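Local coordinates for alpha-catenin-like protein hmp-1 (Caenorhabditis elegans, PDB 5XA5) that binds beta-catenin, cadherin and actin filaments at cell junctions and is required for cell migration in body enclosure and cell shape changes in body elongation, at residues 23-26 with 27-31; 138-141 with 142-146; 128-131 with 132-136; 195-199 with 200-204. All coordinates share one frame; numbering follows the deposited sequence.

Interaction 1. Residues 23-26 with 27-31; sequences KNVL and KQITQ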
loop_
_atom_site.group_PDB
_atom_site.type_symbol
_atom_site.label_atom_id
_atom_site.label_comp_id
_atom_site.label_asym_id
_atom_site.label_seq_id
_atom_site.Cartn_x
_atom_site.Cartn_y
_atom_site.Cartn_z
ATOM N N LYS A 23 0.397 7.158 -6.070
ATOM C CA LYS A 23 -0.330 8.423 -6.281
ATOM C C LYS A 23 -1.564 8.555 -5.390
ATOM O O LYS A 23 -1.959 9.671 -5.021
ATOM C CB LYS A 23 -0.767 8.553 -7.734
ATOM C CG LYS A 23 0.339 8.771 -8.717
ATOM C CD LYS A 23 -0.314 8.820 -10.122
ATOM C CE LYS A 23 0.668 9.009 -11.215
ATOM N NZ LYS A 23 -0.034 9.140 -12.509
ATOM N N ASN A 24 -2.207 7.432 -5.091
ATOM C CA ASN A 24 -3.339 7.432 -4.174
ATOM C C ASN A 24 -2.885 7.938 -2.811
ATOM O O ASN A 24 -3.508 8.820 -2.230
ATOM C CB ASN A 24 -3.936 6.026 -4.079
ATOM C CG ASN A 24 -5.247 5.985 -3.326
ATOM O OD1 ASN A 24 -5.840 7.013 -3.027
ATOM N ND2 ASN A 24 -5.707 4.777 -3.017
ATOM N N VAL A 25 -1.775 7.398 -2.314
ATOM C CA VAL A 25 -1.226 7.857 -1.034
ATOM C C VAL A 25 -0.741 9.299 -1.133
ATOM O O VAL A 25 -0.981 10.111 -0.240
ATOM C CB VAL A 25 -0.058 6.963 -0.580
ATOM C CG1 VAL A 25 0.609 7.532 0.664
ATOM C CG2 VAL A 25 -0.555 5.563 -0.316
ATOM N N LEU A 26 -0.064 9.623 -2.230
ATOM C CA LEU A 26 0.522 10.950 -2.383
ATOM C C LEU A 26 -0.561 12.020 -2.298
ATOM O O LEU A 26 -0.401 13.011 -1.586
ATOM C CB LEU A 26 1.283 11.070 -3.718
ATOM C CG LEU A 26 1.990 12.416 -3.945
ATOM C CD1 LEU A 26 2.925 12.738 -2.773
ATOM C CD2 LEU A 26 2.758 12.428 -5.255
ATOM N N LYS A 27 -1.676 11.811 -2.994
ATOM C CA LYS A 27 -2.737 12.833 -2.992
ATOM C C LYS A 27 -3.358 12.958 -1.616
ATOM O O LYS A 27 -3.615 14.071 -1.149
ATOM C CB LYS A 27 -3.819 12.502 -4.017
ATOM C CG LYS A 27 -3.315 12.680 -5.452
ATOM C CD LYS A 27 -4.445 12.774 -6.455
ATOM C CE LYS A 27 -5.335 11.557 -6.407
ATOM N NZ LYS A 27 -4.557 10.314 -6.682
ATOM N N GLN A 28 -3.573 11.819 -0.959
ATOM C CA GLN A 28 -4.162 11.848 0.382
ATOM C C GLN A 28 -3.267 12.584 1.368
ATOM O O GLN A 28 -3.741 13.409 2.143
ATOM C CB GLN A 28 -4.416 10.423 0.889
ATOM C CG GLN A 28 -5.601 9.734 0.242
ATOM C CD GLN A 28 -5.829 8.341 0.803
ATOM O OE1 GLN A 28 -6.458 8.172 1.848
ATOM N NE2 GLN A 28 -5.311 7.330 0.108
ATOM N N ILE A 29 -1.975 12.275 1.372
ATOM C CA ILE A 29 -1.087 12.912 2.337
ATOM C C ILE A 29 -0.882 14.383 1.976
ATOM O O ILE A 29 -0.711 15.211 2.859
ATOM C CB ILE A 29 0.292 12.184 2.471
ATOM C CG1 ILE A 29 1.131 12.282 1.197
ATOM C CG2 ILE A 29 0.105 10.721 2.883
ATOM C CD1 ILE A 29 2.483 11.604 1.317
ATOM N N THR A 30 -0.947 14.720 0.690
ATOM C CA THR A 30 -0.814 16.127 0.313
ATOM C C THR A 30 -1.991 16.915 0.879
ATOM O O THR A 30 -1.819 18.034 1.383
ATOM C CB THR A 30 -0.721 16.265 -1.208
ATOM O OG1 THR A 30 0.440 15.555 -1.651
ATOM C CG2 THR A 30 -0.592 17.707 -1.623
ATOM N N GLN A 31 -3.179 16.322 0.828
ATOM C CA GLN A 31 -4.360 16.952 1.431
ATOM C C GLN A 31 -4.175 17.120 2.925
ATOM O O GLN A 31 -4.414 18.191 3.480
ATOM C CB GLN A 31 -5.617 16.124 1.184
ATOM C CG GLN A 31 -6.112 16.079 -0.242
ATOM C CD GLN A 31 -7.162 15.006 -0.437
ATOM O OE1 GLN A 31 -8.037 14.822 0.411
ATOM N NE2 GLN A 31 -7.096 14.300 -1.563
#

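Interaction 2. Residues 138-141 with 142-146; sequences LILA and DSIDV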
loop_
_atom_site.group_PDB
_atom_site.type_symbol
_atom_site.label_atom_id
_atom_site.label_comp_id
_atom_site.label_asym_id
_atom_site.label_seq_id
_atom_site.Cartn_x
_atom_site.Cartn_y
_atom_site.Cartn_z
ATOM N N LEU A 138 -0.291 5.674 6.360
ATOM C CA LEU A 138 -0.640 5.352 4.988
ATOM C C LEU A 138 0.594 4.977 4.186
ATOM O O LEU A 138 0.513 4.121 3.312
ATOM C CB LEU A 138 -1.362 6.516 4.307
ATOM C CG LEU A 138 -2.708 6.896 4.930
ATOM C CD1 LEU A 138 -3.288 8.079 4.201
ATOM C CD2 LEU A 138 -3.656 5.716 4.856
ATOM N N ILE A 139 1.722 5.626 4.477
ATOM C CA ILE A 139 2.959 5.368 3.736
ATOM C C ILE A 139 3.451 3.967 4.061
ATOM O O ILE A 139 3.861 3.205 3.175
ATOM C CB ILE A 139 4.051 6.399 4.071
ATOM C CG1 ILE A 139 3.756 7.725 3.365
ATOM C CG2 ILE A 139 5.417 5.912 3.624
ATOM C CD1 ILE A 139 4.623 8.871 3.845
ATOM N N LEU A 140 3.395 3.631 5.341
ATOM C CA LEU A 140 3.749 2.288 5.774
ATOM C C LEU A 140 2.775 1.263 5.189
ATOM O O LEU A 140 3.183 0.181 4.749
ATOM C CB LEU A 140 3.764 2.214 7.305
ATOM C CG LEU A 140 4.024 0.822 7.855
ATOM C CD1 LEU A 140 5.392 0.342 7.389
ATOM C CD2 LEU A 140 3.935 0.847 9.374
ATOM N N ALA A 141 1.488 1.604 5.160
ATOM C CA ALA A 141 0.478 0.708 4.601
ATOM C C ALA A 141 0.770 0.374 3.143
ATOM O O ALA A 141 0.594 -0.766 2.720
ATOM C CB ALA A 141 -0.920 1.312 4.726
ATOM N N ASP A 142 1.207 1.370 2.380
ATOM C CA ASP A 142 1.529 1.129 0.977
ATOM C C ASP A 142 2.721 0.177 0.884
ATOM O O ASP A 142 2.753 -0.696 0.013
ATOM C CB ASP A 142 1.819 2.436 0.244
ATOM C CG ASP A 142 2.005 2.229 -1.250
ATOM O OD1 ASP A 142 1.012 1.847 -1.897
ATOM O OD2 ASP A 142 3.123 2.475 -1.765
ATOM N N SER A 143 3.690 0.318 1.785
ATOM C CA SER A 143 4.881 -0.525 1.690
ATOM C C SER A 143 4.517 -1.981 1.957
ATOM O O SER A 143 5.137 -2.903 1.398
ATOM C CB SER A 143 5.962 -0.056 2.659
ATOM O OG SER A 143 5.628 -0.396 3.985
ATOM N N ILE A 144 3.509 -2.191 2.805
ATOM C CA ILE A 144 3.060 -3.547 3.136
ATOM C C ILE A 144 2.223 -4.095 1.985
ATOM O O ILE A 144 2.313 -5.262 1.614
ATOM C CB ILE A 144 2.235 -3.574 4.445
ATOM C CG1 ILE A 144 3.060 -3.024 5.608
ATOM C CG2 ILE A 144 1.751 -4.979 4.746
ATOM C CD1 ILE A 144 4.449 -3.606 5.694
ATOM N N ASP A 145 1.409 -3.228 1.394
ATOM C CA ASP A 145 0.682 -3.590 0.190
ATOM C C ASP A 145 1.665 -4.040 -0.911
ATOM O O ASP A 145 1.367 -4.955 -1.675
ATOM C CB ASP A 145 -0.181 -2.405 -0.302
ATOM C CG ASP A 145 -1.377 -2.118 0.612
ATOM O OD1 ASP A 145 -1.790 -3.025 1.366
ATOM O OD2 ASP A 145 -1.901 -0.969 0.572
ATOM N N VAL A 146 2.838 -3.409 -0.978
ATOM C CA VAL A 146 3.833 -3.786 -1.979
ATOM C C VAL A 146 4.416 -5.159 -1.630
ATOM O O VAL A 146 4.639 -5.982 -2.522
ATOM C CB VAL A 146 4.960 -2.738 -2.083
ATOM C CG1 VAL A 146 6.192 -3.327 -2.790
ATOM C CG2 VAL A 146 4.450 -1.510 -2.804
#

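Interaction 3. Residues 128-131 with 132-136; sequences RNLL and TAVAK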
loop_
_atom_site.group_PDB
_atom_site.type_symbol
_atom_site.label_atom_id
_atom_site.label_comp_id
_atom_site.label_asym_id
_atom_site.label_seq_id
_atom_site.Cartn_x
_atom_site.Cartn_y
_atom_site.Cartn_z
ATOM N N ARG A 128 -1.664 19.056 13.358
ATOM C CA ARG A 128 -0.534 18.742 12.484
ATOM C C ARG A 128 0.092 17.403 12.855
ATOM O O ARG A 128 0.357 16.567 11.999
ATOM C CB ARG A 128 0.525 19.840 12.544
ATOM C CG ARG A 128 1.798 19.505 11.783
ATOM C CD ARG A 128 2.751 20.681 11.785
ATOM N NE ARG A 128 4.067 20.328 11.265
ATOM C CZ ARG A 128 5.000 21.219 10.946
ATOM N NH1 ARG A 128 4.750 22.513 11.088
ATOM N NH2 ARG A 128 6.175 20.819 10.477
ATOM N N ASN A 129 0.325 17.205 14.144
ATOM C CA ASN A 129 0.917 15.959 14.610
ATOM C C ASN A 129 0.049 14.748 14.313
ATOM O O ASN A 129 0.563 13.708 13.899
ATOM C CB ASN A 129 1.199 16.039 16.103
ATOM C CG ASN A 129 2.360 16.945 16.423
ATOM O OD1 ASN A 129 3.168 17.265 15.553
ATOM N ND2 ASN A 129 2.448 17.372 17.675
ATOM N N LEU A 130 -1.264 14.890 14.500
ATOM C CA LEU A 130 -2.193 13.781 14.271
ATOM C C LEU A 130 -2.282 13.418 12.796
ATOM O O LEU A 130 -2.209 12.245 12.438
ATOM C CB LEU A 130 -3.599 14.108 14.793
ATOM C CG LEU A 130 -4.735 13.153 14.373
ATOM C CD1 LEU A 130 -4.480 11.704 14.807
ATOM C CD2 LEU A 130 -6.084 13.642 14.900
ATOM N N LEU A 131 -2.451 14.420 11.943
ATOM C CA LEU A 131 -2.616 14.139 10.516
ATOM C C LEU A 131 -1.294 13.684 9.890
ATOM O O LEU A 131 -1.285 12.969 8.883
ATOM C CB LEU A 131 -3.184 15.368 9.783
ATOM C CG LEU A 131 -4.597 15.783 10.234
ATOM C CD1 LEU A 131 -5.149 16.869 9.330
ATOM C CD2 LEU A 131 -5.551 14.589 10.262
ATOM N N THR A 132 -0.179 14.073 10.501
ATOM C CA THR A 132 1.132 13.581 10.076
ATOM C C THR A 132 1.281 12.101 10.434
ATOM O O THR A 132 1.876 11.310 9.682
ATOM C CB THR A 132 2.261 14.397 10.723
ATOM O OG1 THR A 132 2.270 15.715 10.163
ATOM C CG2 THR A 132 3.612 13.744 10.470
ATOM N N ALA A 133 0.749 11.720 11.595
ATOM C CA ALA A 133 0.784 10.319 12.015
ATOM C C ALA A 133 -0.124 9.478 11.121
ATOM O O ALA A 133 0.175 8.318 10.831
ATOM C CB ALA A 133 0.382 10.181 13.474
ATOM N N VAL A 134 -1.227 10.068 10.671
ATOM C CA VAL A 134 -2.097 9.396 9.712
ATOM C C VAL A 134 -1.355 9.198 8.397
ATOM O O VAL A 134 -1.399 8.117 7.816
ATOM C CB VAL A 134 -3.406 10.191 9.477
ATOM C CG1 VAL A 134 -4.192 9.599 8.321
ATOM C CG2 VAL A 134 -4.221 10.195 10.758
ATOM N N ALA A 135 -0.644 10.232 7.957
ATOM C CA ALA A 135 0.117 10.155 6.709
ATOM C C ALA A 135 1.210 9.086 6.782
ATOM O O ALA A 135 1.402 8.330 5.823
ATOM C CB ALA A 135 0.721 11.513 6.373
ATOM N N LYS A 136 1.916 9.014 7.912
ATOM C CA LYS A 136 2.969 8.008 8.075
ATOM C C LYS A 136 2.376 6.603 8.059
ATOM O O LYS A 136 2.985 5.673 7.517
ATOM C CB LYS A 136 3.766 8.249 9.364
ATOM C CG LYS A 136 4.831 9.322 9.204
ATOM C CD LYS A 136 5.508 9.689 10.513
ATOM C CE LYS A 136 6.517 10.805 10.289
ATOM N NZ LYS A 136 7.179 11.234 11.550
#

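Interaction 4. Residues 195-199 with 200-204; sequences IDLVK and PNQRD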
loop_
_atom_site.group_PDB
_atom_site.type_symbol
_atom_site.label_atom_id
_atom_site.label_comp_id
_atom_site.label_asym_id
_atom_site.label_seq_id
_atom_site.Cartn_x
_atom_site.Cartn_y
_atom_site.Cartn_z
ATOM N N ILE A 195 -0.410 1.785 -12.765
ATOM C CA ILE A 195 -1.271 2.970 -12.893
ATOM C C ILE A 195 -1.144 3.912 -11.678
ATOM O O ILE A 195 -1.267 5.137 -11.798
ATOM C CB ILE A 195 -2.752 2.527 -13.077
ATOM C CG1 ILE A 195 -2.943 1.899 -14.457
ATOM C CG2 ILE A 195 -3.724 3.691 -12.880
ATOM C CD1 ILE A 195 -4.318 1.314 -14.667
ATOM N N ASP A 196 -0.866 3.334 -10.514
ATOM C CA ASP A 196 -0.792 4.096 -9.271
ATOM C C ASP A 196 0.625 4.615 -8.987
ATOM O O ASP A 196 0.824 5.363 -8.035
ATOM C CB ASP A 196 -1.285 3.215 -8.113
ATOM C CG ASP A 196 -1.564 3.993 -6.832
ATOM O OD1 ASP A 196 -2.016 5.158 -6.895
ATOM O OD2 ASP A 196 -1.351 3.412 -5.746
ATOM N N LEU A 197 1.623 4.201 -9.773
ATOM C CA LEU A 197 2.995 4.627 -9.473
ATOM C C LEU A 197 3.245 6.107 -9.771
ATOM O O LEU A 197 2.865 6.629 -10.826
ATOM C CB LEU A 197 4.009 3.777 -10.248
ATOM C CG LEU A 197 4.245 2.406 -9.636
ATOM C CD1 LEU A 197 5.213 1.582 -10.514
ATOM C CD2 LEU A 197 4.793 2.521 -8.219
ATOM N N VAL A 198 3.920 6.764 -8.834
ATOM C CA VAL A 198 4.251 8.176 -8.942
ATOM C C VAL A 198 5.259 8.438 -10.056
ATOM O O VAL A 198 5.040 9.302 -10.899
ATOM C CB VAL A 198 4.798 8.716 -7.585
ATOM C CG1 VAL A 198 5.419 10.097 -7.754
ATOM C CG2 VAL A 198 3.693 8.698 -6.522
ATOM N N LYS A 199 6.358 7.688 -10.067
ATOM C CA LYS A 199 7.417 7.919 -11.052
ATOM C C LYS A 199 7.193 7.130 -12.345
ATOM O O LYS A 199 7.130 5.905 -12.317
ATOM C CB LYS A 199 8.774 7.564 -10.449
ATOM C CG LYS A 199 9.036 8.218 -9.104
ATOM C CD LYS A 199 10.516 8.409 -8.861
ATOM C CE LYS A 199 10.758 9.574 -7.922
ATOM N NZ LYS A 199 12.181 10.005 -7.922
ATOM N N PRO A 200 7.084 7.833 -13.482
ATOM C CA PRO A 200 6.783 7.223 -14.782
ATOM C C PRO A 200 7.845 6.221 -15.204
ATOM O O PRO A 200 7.553 5.290 -15.950
ATOM C CB PRO A 200 6.757 8.419 -15.747
ATOM C CG PRO A 200 6.580 9.614 -14.881
ATOM C CD PRO A 200 7.262 9.293 -13.592
ATOM N N ASN A 201 9.069 6.413 -14.733
ATOM C CA ASN A 201 10.111 5.469 -15.108
ATOM C C ASN A 201 9.906 4.138 -14.386
ATOM O O ASN A 201 10.166 3.083 -14.964
ATOM C CB ASN A 201 11.504 6.050 -14.845
ATOM C CG ASN A 201 11.781 6.280 -13.378
ATOM O OD1 ASN A 201 11.317 7.262 -12.793
ATOM N ND2 ASN A 201 12.565 5.390 -12.778
ATOM N N GLN A 202 9.406 4.179 -13.148
ATOM C CA GLN A 202 9.083 2.958 -12.413
ATOM C C GLN A 202 7.874 2.314 -13.060
ATOM O O GLN A 202 7.806 1.092 -13.220
ATOM C CB GLN A 202 8.818 3.266 -10.939
ATOM C CG GLN A 202 10.086 3.585 -10.161
ATOM C CD GLN A 202 9.835 3.970 -8.722
ATOM O OE1 GLN A 202 8.762 3.720 -8.175
ATOM N NE2 GLN A 202 10.834 4.583 -8.097
ATOM N N ARG A 203 6.909 3.151 -13.427
ATOM C CA ARG A 203 5.746 2.695 -14.172
ATOM C C ARG A 203 6.172 1.932 -15.426
ATOM O O ARG A 203 5.771 0.781 -15.624
ATOM C CB ARG A 203 4.859 3.886 -14.553
ATOM C CG ARG A 203 3.650 3.521 -15.389
ATOM C CD ARG A 203 3.052 4.786 -16.006
ATOM N NE ARG A 203 3.972 5.309 -17.010
ATOM C CZ ARG A 203 4.022 6.572 -17.419
ATOM N NH1 ARG A 203 3.193 7.477 -16.915
ATOM N NH2 ARG A 203 4.907 6.930 -18.342
ATOM N N ASP A 204 7.005 2.565 -16.248
ATOM C CA ASP A 204 7.413 1.954 -17.518
ATOM C C ASP A 204 8.238 0.692 -17.278
ATOM O O ASP A 204 8.063 -0.296 -17.984
ATOM C CB ASP A 204 8.207 2.929 -18.380
ATOM C CG ASP A 204 7.375 4.112 -18.837
ATOM O OD1 ASP A 204 6.129 4.011 -18.806
ATOM O OD2 ASP A 204 7.974 5.121 -19.265
HETATM O O HOH W 1 6.939 5.855 -7.816
#

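Interaction 1. Residues 23-26 with 27-31
Gln28 reaches back one turn of its helix to Asn24, and its side chain runs past the carbonyl oxygen of that residue from CB to NE2. With CG set beside its own backbone N (chi1 -74°) and the chain extended beyond, the group heads for the start of the helix. Gln28 CB lies 3.6 Å from Asn24 O, and Gln28 CG comes slightly closer, 3.4 Å from the same oxygen. At the tip, Gln28 NE2 is shared between two weak hydrogen bonds, one to Asn24 O at 3.3 Å and one to Asn24 OD1 at 3.2 Å. The second is strongly bent (121° at the hydrogen), and the two amide planes are turned 29° apart. The firmer partner of the Asn24 amide lies beyond the helix: its ND2 is hydrogen-bonded to a polar side chain on the chain of another protein.

This is the opening of helix 23-36, which lies against helix 117-165, with Gln28 packed on Leu138, in the all-helical N-terminal part of a vinculin/alpha-catenin protein. With an alanine here in place of Gln28, Asn24 OD1 would probably lose its partner one turn on, and the side chain of Leu138 would lose cover.

Lys27, on the outer surface, curls over at its last two bonds until NZ sits above the carbonyl plane of Lys23, 3.1 Å from Lys23 O, on the face opposite to the approach of Lys27 N. Thr30 OG1 likewise supplements the backbone bond to Leu26 O, at 2.7 Å.

Interaction 2. Residues 138-141 with 142-146
Leu140 and Ser143 make the shortest hydrogen bond of this helical turn: Ser143 OG donates to Leu140 O at 2.6 Å, tilted only 16° from the carbonyl plane. The hydroxyl can turn back to a carbonyl three residues earlier because chi1 (74°) places OG between its own backbone N and carbonyl carbon. Leu140 O is gripped a second time by Ile144 N, at 3.1 Å, in the regular helical bond. The end of the leucine leans over the hydroxyl, with Leu140 CD1 3.5 Å from Ser143 OG, and looser apolar contact continues to the next turn, where Leu140 CD1 stands 4.4 Å from Ile144 CD1.

Around the helix, Asp145 folds its carboxylate back over the carbonyl of Ala141, its CG 3.2 Å from Ala141 O. Two acceptors meet here, since Asp145 OD2 is 3.3 Å from Ala141 O without a bond between them. Both carboxylate oxygens are hydrogen-bonded to the backbone of the chain of another protein, which probably offsets the approach of the two acceptors, while Ala141 O takes the N-H of Asp145 at 2.9 Å.

Further out, Leu140 and Ile144 are covered by helix 83-112, through Leu88 and Ala92 and through Ala85 and Leu89. Asp142, turned to another side, forms a salt bridge with Arg193 and packs on Val25 of helix 23-36. A serine bonded back to the carbonyl at i-3 is a familiar feature of helices; here it lies midway along helix 117-165, the long helix common to the two four-helix bundles of the alpha-catenin N-terminal domain.

Interaction 3. Residues 128-131 with 132-136
From Arg128 to Leu131 each backbone carbonyl accepts the N-H four residues on, from Thr132 to Ala135, in uninterrupted alpha-helical bonds whose donors are all tilted out of the carbonyl planes. Arg128 O holds a second donor as well. Thr132 OG1 reaches it at 2.8 Å and Thr132 N at 3.0 Å, from opposite faces of the carbonyl plane, the hydroxyl standing 35° above it. The threonine is oriented for this by a first torsion of -70°, which sets OG1 beside its own backbone N, facing the preceding turn, and leaves the methyl CG2 on another side. The aliphatic part of Arg128 runs alongside Thr132 in the same direction, and Arg128 CG lies 4.1 Å from Thr132 OG1; from there the extended arginine chain carries its guanidinium outward.

On the buried side the side chains are apolar. Val134 CG2 touches the backbone of the turn before, 3.3 Å from Leu130 O, and meets the branch end of the leucine more loosely, with Leu130 CD1 at 4.3 Å. The two alanines serve different neighbours, Ala133 packing on Thr99 of helix 83-112 and Ala135 on Ile29 of helix 23-36.

Leu130 packs on Val96, Thr99 and Met103 of helix 83-112, whereas Leu131 and Val134 rest on Val36 and Leu32 of helix 23-36. Apolar side chains from the chain of another protein also touch Leu130, Leu131 and Val134. Such an amphipathic turn is characteristic of a bundle helix, here helix 117-165, and its contact with a foreign chain is consistent with beta-catenin binding.

Interaction 4. Residues 195-199 with 200-204
Leu197 and Lys199 both adopt extended backbone torsions (psi 136° and 121°), with helical angles at Val198 between them, so the chain swings round and Leu197 comes to face the first turn of the next helix. Its CG lies beside its own backbone N, and the branch end is pressed against that turn: Leu197 CD1 is 3.7 Å from Arg203 N and 4.0 Å from Gln202 CB, the leucine and glutamine side chains crossing at about a right angle.

Lys199 takes the N-cap position. Its carbonyl oxygen accepts the first regular helical bond, from Arg203 N at 3.0 Å in the carbonyl plane, and a weak, bent one from Gln202 N. Gln202 stretches back toward the loop with an extended chain. A water at its end joins the two elements, accepting from Lys199 N at 3.0 Å and donating to Gln202 OE1 at 2.8 Å, while the other side of the amide lies by the lysine chain, with Gln202 NE2 3.9 Å from Lys199 CD.

On another side of the turn Arg203 bends and grips its neighbour side-on. Arg203 NE and NH2 lie 3.1 and 3.2 Å from Asp204 OD1, which sits in the guanidinium plane. A leucine in place of Arg203 would remove both donors, and the Asp204 carboxylate would probably lose its charge mate and turn more freely.

Before the loop, Asp196 binds Ser22 and Asn24 near the start of helix 23-36. Proline just after the N-cap is common in the first turn of a helix, where no N-H is needed; here Pro200 opens helix 200-229 after the short link from helix 169-196.

Overall arrangement
Interactions 2 and 3 are successive parts of helix 117-165, and interaction 1, on helix 23-36, lies against both: Val25 packs on Ile139, and Ile29 reaches interaction 3. Interaction 4 is a surface contact and the only one of the four formed at a turn between two helices. It meets interaction 1 through Asp196, whose backbone oxygen probably accepts from Lys23 N, but stays about 13 Å from interaction 3 at the nearest atoms. Chemistry follows place. The three partly buried helical contacts combine hydroxyls bonded to carbonyls with apolar packing and lie within reach of another protein's chain; the turn relies on a leucine, a bridging water and a capped helix start, with a salt bridge between neighbours on the new helix.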